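Local coordinates for protein PKS (Streptomyces albus, PDB 4OQJ) that probably catalyses carbon–carbon bond formation as a ketosynthase of the oxazolomycin polyketide synthase, extending acyl chains attached to carrier proteins, at residues A[329-334]-A[369-374]; A[245-250]-A[339-344]; A[195-200]-A[379-384]. All blocks are in the same frame, centred on the assembly; numbering follows the deposited sequence. Where two conformers were deposited one is given.

Contact 1. Residues A[329-334]-A[369-374]. With GOL (glycerol), chain D.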
loop_
_atom_site.group_PDB
_atom_site.type_symbol
_atom_site.label_atom_id
_atom_site.label_comp_id
_atom_site.label_asym_id
_atom_site.label_seq_id
_atom_site.Cartn_x
_atom_site.Cartn_y
_atom_site.Cartn_z
ATOM N N HIS A 329 -19.883 5.881 6.254
ATOM C CA HIS A 329 -19.366 4.620 6.759
ATOM C C HIS A 329 -20.538 3.853 7.378
ATOM O O HIS A 329 -20.754 2.670 7.102
ATOM C CB HIS A 329 -18.252 4.893 7.766
ATOM C CG HIS A 329 -17.621 3.662 8.313
ATOM N ND1 HIS A 329 -17.030 2.709 7.513
ATOM C CD2 HIS A 329 -17.489 3.227 9.589
ATOM C CE1 HIS A 329 -16.560 1.735 8.272
ATOM N NE2 HIS A 329 -16.828 2.023 9.533
ATOM N N GLY A 330 -21.298 4.552 8.215
ATOM C CA GLY A 330 -22.687 4.197 8.483
ATOM C C GLY A 330 -22.953 2.844 9.121
ATOM O O GLY A 330 -23.740 2.055 8.598
ATOM N N THR A 331 -22.340 2.591 10.271
ATOM C CA THR A 331 -22.435 1.280 10.920
ATOM C C THR A 331 -23.568 1.149 11.940
ATOM O O THR A 331 -23.766 0.068 12.506
ATOM C CB THR A 331 -21.135 0.948 11.636
ATOM O OG1 THR A 331 -20.827 2.012 12.547
ATOM C CG2 THR A 331 -20.029 0.789 10.623
ATOM N N ALA A 332 -24.296 2.240 12.173
ATOM C CA ALA A 332 -25.476 2.230 13.046
ATOM C C ALA A 332 -25.179 1.960 14.525
ATOM O O ALA A 332 -25.983 1.329 15.215
ATOM C CB ALA A 332 -26.505 1.196 12.531
ATOM N N THR A 333 -24.041 2.428 15.029
ATOM C CA THR A 333 -23.785 2.337 16.462
ATOM C C THR A 333 -24.291 3.619 17.119
ATOM O O THR A 333 -24.193 4.689 16.520
ATOM C CB THR A 333 -22.290 2.136 16.792
ATOM O OG1 THR A 333 -21.559 3.331 16.491
ATOM C CG2 THR A 333 -21.716 0.982 16.000
ATOM N N PRO A 334 -24.843 3.517 18.346
ATOM C CA PRO A 334 -25.333 4.699 19.072
ATOM C C PRO A 334 -24.271 5.779 19.261
ATOM O O PRO A 334 -24.596 6.960 19.237
ATOM C CB PRO A 334 -25.759 4.129 20.427
ATOM C CG PRO A 334 -26.077 2.724 20.160
ATOM C CD PRO A 334 -25.130 2.274 19.084
ATOM N N VAL A 369 -26.713 -4.566 2.895
ATOM C CA VAL A 369 -25.915 -5.791 2.806
ATOM C C VAL A 369 -25.051 -6.070 4.029
ATOM O O VAL A 369 -24.295 -7.043 4.040
ATOM C CB VAL A 369 -24.983 -5.771 1.555
ATOM C CG1 VAL A 369 -25.795 -5.651 0.280
ATOM C CG2 VAL A 369 -23.938 -4.643 1.652
ATOM N N GLY A 370 -25.178 -5.238 5.058
ATOM C CA GLY A 370 -24.310 -5.318 6.223
ATOM C C GLY A 370 -22.921 -4.737 5.998
ATOM O O GLY A 370 -22.645 -4.085 5.000
ATOM N N HIS A 371 -22.047 -5.020 6.949
ATOM C CA HIS A 371 -20.713 -4.469 7.038
ATOM C C HIS A 371 -19.738 -5.457 6.419
ATOM O O HIS A 371 -19.418 -6.468 7.037
ATOM C CB HIS A 371 -20.378 -4.191 8.517
ATOM C CG HIS A 371 -19.117 -3.418 8.728
ATOM N ND1 HIS A 371 -18.086 -3.404 7.817
ATOM C CD2 HIS A 371 -18.721 -2.625 9.759
ATOM C CE1 HIS A 371 -17.105 -2.640 8.270
ATOM N NE2 HIS A 371 -17.464 -2.159 9.446
ATOM N N LEU A 372 -19.265 -5.164 5.204
ATOM C CA LEU A 372 -18.387 -6.089 4.473
ATOM C C LEU A 372 -16.921 -5.982 4.866
ATOM O O LEU A 372 -16.034 -6.485 4.162
ATOM C CB LEU A 372 -18.543 -5.863 2.962
ATOM C CG LEU A 372 -19.604 -6.726 2.260
ATOM C CD1 LEU A 372 -20.885 -6.721 3.002
ATOM C CD2 LEU A 372 -19.845 -6.259 0.833
ATOM N N ASP A 373 -16.660 -5.339 5.993
ATOM C CA ASP A 373 -15.331 -5.379 6.594
ATOM C C ASP A 373 -14.282 -4.833 5.602
ATOM O O ASP A 373 -14.396 -3.690 5.178
ATOM C CB ASP A 373 -15.024 -6.808 7.034
ATOM C CG ASP A 373 -13.854 -6.893 7.983
ATOM O OD1 ASP A 373 -14.031 -6.528 9.161
ATOM O OD2 ASP A 373 -12.767 -7.338 7.549
ATOM N N THR A 374 -13.292 -5.629 5.201
ATOM C CA THR A 374 -12.280 -5.174 4.246
ATOM C C THR A 374 -12.901 -4.623 2.961
ATOM O O THR A 374 -12.371 -3.686 2.345
ATOM C CB THR A 374 -11.327 -6.344 3.897
ATOM O OG1 THR A 374 -11.055 -7.103 5.083
ATOM C CG2 THR A 374 -10.023 -5.844 3.305
HETATM C C1 GOL D . -16.072 -0.712 12.025
HETATM O O1 GOL D . -15.902 -0.173 10.737
HETATM C C2 GOL D . -16.106 0.431 13.031
HETATM O O2 GOL D . -16.408 -0.060 14.316
HETATM C C3 GOL D . -14.776 1.172 13.071
HETATM O O3 GOL D . -14.917 2.427 12.439
#

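Contact 2. Residues A[245-250]-A[339-344]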
loop_
_atom_site.group_PDB
_atom_site.type_symbol
_atom_site.label_atom_id
_atom_site.label_comp_id
_atom_site.label_asym_id
_atom_site.label_seq_id
_atom_site.Cartn_x
_atom_site.Cartn_y
_atom_site.Cartn_z
ATOM N N ARG A 245 -29.576 -0.378 11.413
ATOM C CA ARG A 245 -30.543 0.722 11.338
ATOM C C ARG A 245 -29.835 2.068 11.379
ATOM O O ARG A 245 -29.995 2.843 12.326
ATOM C CB ARG A 245 -31.559 0.613 12.475
ATOM C CG ARG A 245 -32.211 -0.761 12.586
ATOM C CD ARG A 245 -33.171 -0.837 13.781
ATOM N NE ARG A 245 -33.677 -2.194 13.989
ATOM C CZ ARG A 245 -34.695 -2.728 13.318
ATOM N NH1 ARG A 245 -35.326 -2.028 12.387
ATOM N NH2 ARG A 245 -35.081 -3.971 13.573
ATOM N N ALA A 246 -29.074 2.346 10.321
ATOM C CA ALA A 246 -28.170 3.484 10.299
ATOM C C ALA A 246 -28.913 4.806 10.467
ATOM O O ALA A 246 -29.857 5.103 9.725
ATOM C CB ALA A 246 -27.362 3.496 8.996
ATOM N N PHE A 247 -28.456 5.573 11.457
ATOM C CA PHE A 247 -28.919 6.935 11.766
ATOM C C PHE A 247 -30.286 6.978 12.441
ATOM O O PHE A 247 -30.768 8.050 12.823
ATOM C CB PHE A 247 -28.910 7.781 10.494
ATOM C CG PHE A 247 -27.580 7.767 9.802
ATOM C CD1 PHE A 247 -26.460 8.260 10.454
ATOM C CD2 PHE A 247 -27.437 7.239 8.537
ATOM C CE1 PHE A 247 -25.217 8.240 9.849
ATOM C CE2 PHE A 247 -26.194 7.216 7.920
ATOM C CZ PHE A 247 -25.086 7.713 8.581
ATOM N N ASP A 248 -30.881 5.805 12.625
ATOM C CA ASP A 248 -32.192 5.684 13.258
ATOM C C ASP A 248 -32.081 5.734 14.775
ATOM O O ASP A 248 -31.027 5.444 15.341
ATOM C CB ASP A 248 -32.859 4.376 12.830
ATOM C CG ASP A 248 -34.288 4.248 13.328
ATOM O OD1 ASP A 248 -35.203 4.728 12.631
ATOM O OD2 ASP A 248 -34.496 3.651 14.405
ATOM N N ALA A 249 -33.181 6.083 15.435
ATOM C CA ALA A 249 -33.189 6.178 16.893
ATOM C C ALA A 249 -32.948 4.814 17.536
ATOM O O ALA A 249 -32.438 4.731 18.656
ATOM C CB ALA A 249 -34.505 6.772 17.374
ATOM N N LYS A 250 -33.307 3.749 16.819
ATOM C CA LYS A 250 -33.148 2.390 17.330
ATOM C C LYS A 250 -31.846 1.749 16.846
ATOM O O LYS A 250 -31.682 0.533 16.939
ATOM C CB LYS A 250 -34.354 1.534 16.924
ATOM C CG LYS A 250 -35.665 2.056 17.516
ATOM C CD LYS A 250 -36.895 1.334 16.993
ATOM C CE LYS A 250 -38.161 1.986 17.547
ATOM N NZ LYS A 250 -39.311 1.046 17.676
ATOM N N ILE A 339 -21.315 10.861 15.849
ATOM C CA ILE A 339 -19.951 11.286 15.572
ATOM C C ILE A 339 -19.734 11.469 14.062
ATOM O O ILE A 339 -19.129 12.459 13.627
ATOM C CB ILE A 339 -18.925 10.270 16.169
ATOM C CG1 ILE A 339 -18.824 10.495 17.693
ATOM C CG2 ILE A 339 -17.559 10.385 15.504
ATOM C CD1 ILE A 339 -17.791 9.663 18.398
ATOM N N GLU A 340 -20.234 10.540 13.253
ATOM C CA GLU A 340 -19.986 10.633 11.819
ATOM C C GLU A 340 -20.633 11.905 11.252
ATOM O O GLU A 340 -20.038 12.610 10.436
ATOM C CB GLU A 340 -20.494 9.394 11.064
ATOM C CG GLU A 340 -20.161 9.481 9.575
ATOM C CD GLU A 340 -20.228 8.150 8.845
ATOM O OE1 GLU A 340 -20.792 7.185 9.410
ATOM O OE2 GLU A 340 -19.706 8.084 7.703
ATOM N N VAL A 341 -21.836 12.209 11.707
ATOM C CA VAL A 341 -22.558 13.377 11.214
ATOM C C VAL A 341 -21.936 14.661 11.754
ATOM O O VAL A 341 -21.882 15.669 11.054
ATOM C CB VAL A 341 -24.031 13.293 11.586
ATOM C CG1 VAL A 341 -24.778 14.552 11.157
ATOM C CG2 VAL A 341 -24.659 12.047 10.928
ATOM N N ALA A 342 -21.475 14.631 13.002
ATOM C CA ALA A 342 -20.779 15.782 13.573
ATOM C C ALA A 342 -19.519 16.092 12.766
ATOM O O ALA A 342 -19.188 17.251 12.536
ATOM C CB ALA A 342 -20.423 15.531 15.031
ATOM N N ALA A 343 -18.828 15.051 12.324
ATOM C CA ALA A 343 -17.601 15.220 11.558
ATOM C C ALA A 343 -17.895 15.782 10.167
ATOM O O ALA A 343 -17.195 16.668 9.695
ATOM C CB ALA A 343 -16.860 13.890 11.448
ATOM N N LEU A 344 -18.925 15.248 9.513
ATOM C CA LEU A 344 -19.368 15.754 8.218
ATOM C C LEU A 344 -19.845 17.208 8.302
ATOM O O LEU A 344 -19.518 18.026 7.436
ATOM C CB LEU A 344 -20.492 14.887 7.671
ATOM C CG LEU A 344 -20.084 13.515 7.129
ATOM C CD1 LEU A 344 -21.333 12.674 6.948
ATOM C CD2 LEU A 344 -19.311 13.667 5.799
#

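Contact 3. Residues A[195-200]-A[379-384]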
loop_
_atom_site.group_PDB
_atom_site.type_symbol
_atom_site.label_atom_id
_atom_site.label_comp_id
_atom_site.label_asym_id
_atom_site.label_seq_id
_atom_site.Cartn_x
_atom_site.Cartn_y
_atom_site.Cartn_z
ATOM N N THR A 195 -9.851 -0.565 4.139
ATOM C CA THR A 195 -8.986 -1.125 3.099
ATOM C C THR A 195 -9.391 -0.761 1.672
ATOM O O THR A 195 -8.547 -0.392 0.864
ATOM C CB THR A 195 -8.938 -2.674 3.203
ATOM O OG1 THR A 195 -8.276 -3.048 4.421
ATOM C CG2 THR A 195 -8.219 -3.288 2.014
ATOM N N SER A 196 -10.681 -0.869 1.353
ATOM C CA SER A 196 -11.138 -0.631 -0.011
ATOM C C SER A 196 -10.781 0.728 -0.551
ATOM O O SER A 196 -10.311 0.840 -1.685
ATOM C CB SER A 196 -12.670 -0.782 -0.114
ATOM O OG SER A 196 -13.065 -2.132 -0.040
ATOM N N LEU A 197 -11.094 1.771 0.207
ATOM C CA LEU A 197 -10.853 3.129 -0.273
ATOM C C LEU A 197 -9.390 3.536 -0.181
ATOM O O LEU A 197 -8.926 4.340 -0.977
ATOM C CB LEU A 197 -11.729 4.109 0.489
ATOM C CG LEU A 197 -13.242 3.868 0.367
ATOM C CD1 LEU A 197 -14.008 5.040 0.991
ATOM C CD2 LEU A 197 -13.693 3.632 -1.088
ATOM N N VAL A 198 -8.650 2.977 0.768
ATOM C CA VAL A 198 -7.198 3.154 0.779
ATOM C C VAL A 198 -6.589 2.551 -0.494
ATOM O O VAL A 198 -5.726 3.164 -1.117
ATOM C CB VAL A 198 -6.559 2.537 2.042
ATOM C CG1 VAL A 198 -5.035 2.620 1.991
ATOM C CG2 VAL A 198 -7.076 3.247 3.300
ATOM N N ALA A 199 -7.059 1.374 -0.914
ATOM C CA ALA A 199 -6.547 0.770 -2.135
ATOM C C ALA A 199 -6.859 1.686 -3.315
ATOM O O ALA A 199 -6.010 1.909 -4.188
ATOM C CB ALA A 199 -7.143 -0.611 -2.350
ATOM N N VAL A 200 -8.079 2.233 -3.330
ATOM C CA VAL A 200 -8.464 3.180 -4.370
ATOM C C VAL A 200 -7.535 4.395 -4.331
ATOM O O VAL A 200 -7.060 4.865 -5.365
ATOM C CB VAL A 200 -9.943 3.620 -4.215
ATOM C CG1 VAL A 200 -10.260 4.830 -5.087
ATOM C CG2 VAL A 200 -10.881 2.471 -4.590
ATOM N N ALA A 379 -18.426 -1.809 -1.435
ATOM C CA ALA A 379 -19.878 -1.794 -1.472
ATOM C C ALA A 379 -20.376 -0.337 -1.476
ATOM O O ALA A 379 -21.293 0.016 -2.221
ATOM C CB ALA A 379 -20.453 -2.571 -0.292
ATOM N N GLY A 380 -19.730 0.520 -0.697
ATOM C CA GLY A 380 -20.115 1.929 -0.625
ATOM C C GLY A 380 -19.796 2.713 -1.905
ATOM O O GLY A 380 -20.614 3.492 -2.384
ATOM N N LEU A 381 -18.599 2.510 -2.452
ATOM C CA LEU A 381 -18.171 3.224 -3.651
ATOM C C LEU A 381 -18.974 2.774 -4.869
ATOM O O LEU A 381 -19.437 3.605 -5.661
ATOM C CB LEU A 381 -16.672 3.019 -3.891
ATOM C CG LEU A 381 -16.060 3.655 -5.151
ATOM C CD1 LEU A 381 -16.343 5.149 -5.230
ATOM C CD2 LEU A 381 -14.564 3.400 -5.175
ATOM N N ILE A 382 -19.163 1.464 -5.010
ATOM C CA ILE A 382 -19.874 0.947 -6.164
ATOM C C ILE A 382 -21.341 1.354 -6.105
ATOM O O ILE A 382 -21.892 1.682 -7.131
ATOM C CB ILE A 382 -19.714 -0.581 -6.304
ATOM C CG1 ILE A 382 -18.273 -0.880 -6.735
ATOM C CG2 ILE A 382 -20.675 -1.135 -7.369
ATOM C CD1 ILE A 382 -17.885 -2.346 -6.735
ATOM N N LYS A 383 -21.963 1.395 -4.924
ATOM C CA LYS A 383 -23.335 1.899 -4.833
ATOM C C LYS A 383 -23.380 3.318 -5.359
ATOM O O LYS A 383 -24.282 3.683 -6.104
ATOM C CB LYS A 383 -23.867 1.869 -3.385
ATOM C CG LYS A 383 -25.004 2.869 -3.085
ATOM C CD LYS A 383 -25.371 2.872 -1.595
ATOM C CE LYS A 383 -26.427 3.936 -1.281
ATOM N NZ LYS A 383 -26.700 3.937 0.157
ATOM N N THR A 384 -22.404 4.121 -4.954
ATOM C CA THR A 384 -22.400 5.542 -5.284
ATOM C C THR A 384 -22.146 5.728 -6.777
ATOM O O THR A 384 -22.750 6.584 -7.415
ATOM C CB THR A 384 -21.328 6.297 -4.434
ATOM O OG1 THR A 384 -21.641 6.144 -3.040
ATOM C CG2 THR A 384 -21.283 7.769 -4.777
#

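Contact 1. Residues A[329-334]-A[369-374]
His-329 and His-371 sit in what is probably the ketosynthase active site: they belong to the His-Gly-Thr and Asn-Val-Gly-His sequences that carry the two histidines of the Cys-His-His set in this family. The two imidazoles do not stack. Their centroids are 5.6 Å apart, their planes stand at 89°, and the nearest pair, CE1 of His-329 and NE2 of His-371, is 4.2 Å apart. A glycerol, probably left from crystallisation, bridges the two rings. Both imidazoles extend opposite their backbone N, which carries them to its O1. That oxygen lies at the edge of both rings, 2.7 Å from NE2 of His-329 and 2.8 Å from NE2 of His-371, and the bond to His-371 is the straighter, at 167° against 141°. On the other nitrogen of His-371, ND1 accepts from Asp-373 N at 3.0 Å, tilted from the ring plane, which helps to set the ring's rotation. Thr-331 lies alongside the same ring and puts its methyl CG2 3.8 Å from CD2 of His-371, an apolar touch next to the polar NE2. The carbonyl O of His-329 is bonded by Lys-366 NZ. Two imidazole nitrogens converging on one oxygen describe a small polar site, consistent with the family's use of such a histidine pair around the carbonyl oxygen of a bound substrate.

Contact 2. Residues A[245-250]-A[339-344]
Phe-247, whose ring tip reaches toward helix 336-348, has a positive phi of 75° although it is not a glycine. It holds the third position of a type II beta turn from Arg-245 to Asp-248, closed by the bond from Asp-248 N to Arg-245 O at 3.1 Å. The nearest backbones, at Phe-247 and Val-341, are 9.1 Å apart between CA atoms, so the aromatic side chain has to span the gap. With CG anti to the carbonyl carbon (chi1 -54°), the ring leaves the turn and brings CE1 to 4.0 Å from CG2 of Val-341, the two side chains crossing at a slant. CZ of Phe-247 comes 4.4 Å from OE1 of Glu-340, a looser approach beside the carboxylate. The helix that offers Val-341 and Glu-340 follows strand 325-327 in the C-terminal half of the thiolase-type fold, and Leu-362 of the neighbouring strand 360-363 touches both Phe-247 and Val-341, which makes one apolar cluster of turn, helix and sheet. The carboxylate of Glu-340, though beside this cluster, is buried with both oxygens satisfied: OE1 takes the backbone N of Gly-330 and OE2 that of His-329. Helix 336-348 also holds the turn by a hydrogen bond, Phe-247 N to Asp-337 OD2. Asp-248, the last residue of the beta turn, also opens an Asx turn, in which its OD2 receives Lys-250 N at 2.7 Å and 164°, on the anti side of the carboxylate and tilted out of its plane.

Contact 3. Residues A[195-200]-A[379-384]
Leu-381 meets Leu-197 and Val-200, which lie one helical turn apart on the facing helix, so that a single side chain serves two partners. The helices, 195-209 and 376-390, are a pair from the interior of the thiolase fold, where helices lie packed between layers of sheet; their nearest backbones, at Leu-197 and Leu-381, are 8.1 Å apart between CA atoms. The tightest touch is between methyls, CD2 of Leu-381 and CG2 of Val-200, at 3.8 Å. Leu-197 crosses Leu-381 at an angle, its CD2 4.1 Å from CB and 4.2 Å from CD2 of Leu-381. CG of Leu-381 stands opposite the backbone N (chi1 178°), and chi2 of 54° then turns CD2 to the Val-200 methyl and, more loosely, to CD2 of Leu-197. No hydrogen bond crosses between the segments. In the next shell, strands of the large sheet close the apolar core: Leu-197 also packs on Val-433 and Ala-443, and Leu-381 on Val-447. On another side of helix 195-209, Val-198 packs against Val-187 of the second subunit, which sets the helix close to the dimer interface. Helix 376-390 is held from the sheet side as well, where Lys-383 NZ forms a salt bridge with Glu-327. Within that helix, Gly-380 O accepts both Thr-384 OG1, at 2.9 Å, and Thr-384 N, at 3.2 Å, and the two donors approach from opposite faces of the carbonyl plane.

Along the chain the segments run 195-200, 245-250, 329-334, 339-344, 369-374, 379-384: contact 3 encloses the other two, while contacts 1 and 2 interleave. Contact 1 lies between them in space, its centre 12 Å from that of contact 2 and 13 Å from that of contact 3; contacts 2 and 3 do not touch, their nearest atoms being about 8 Å apart. Glu-340 joins contacts 1 and 2, and a probable hydrogen bond from Ser-196 OG to Thr-374 O joins contacts 1 and 3. The probable catalytic loops are thus set between helix 336-348 and the buried helices 195-209 and 376-390, with all six segments inside one ketosynthase unit.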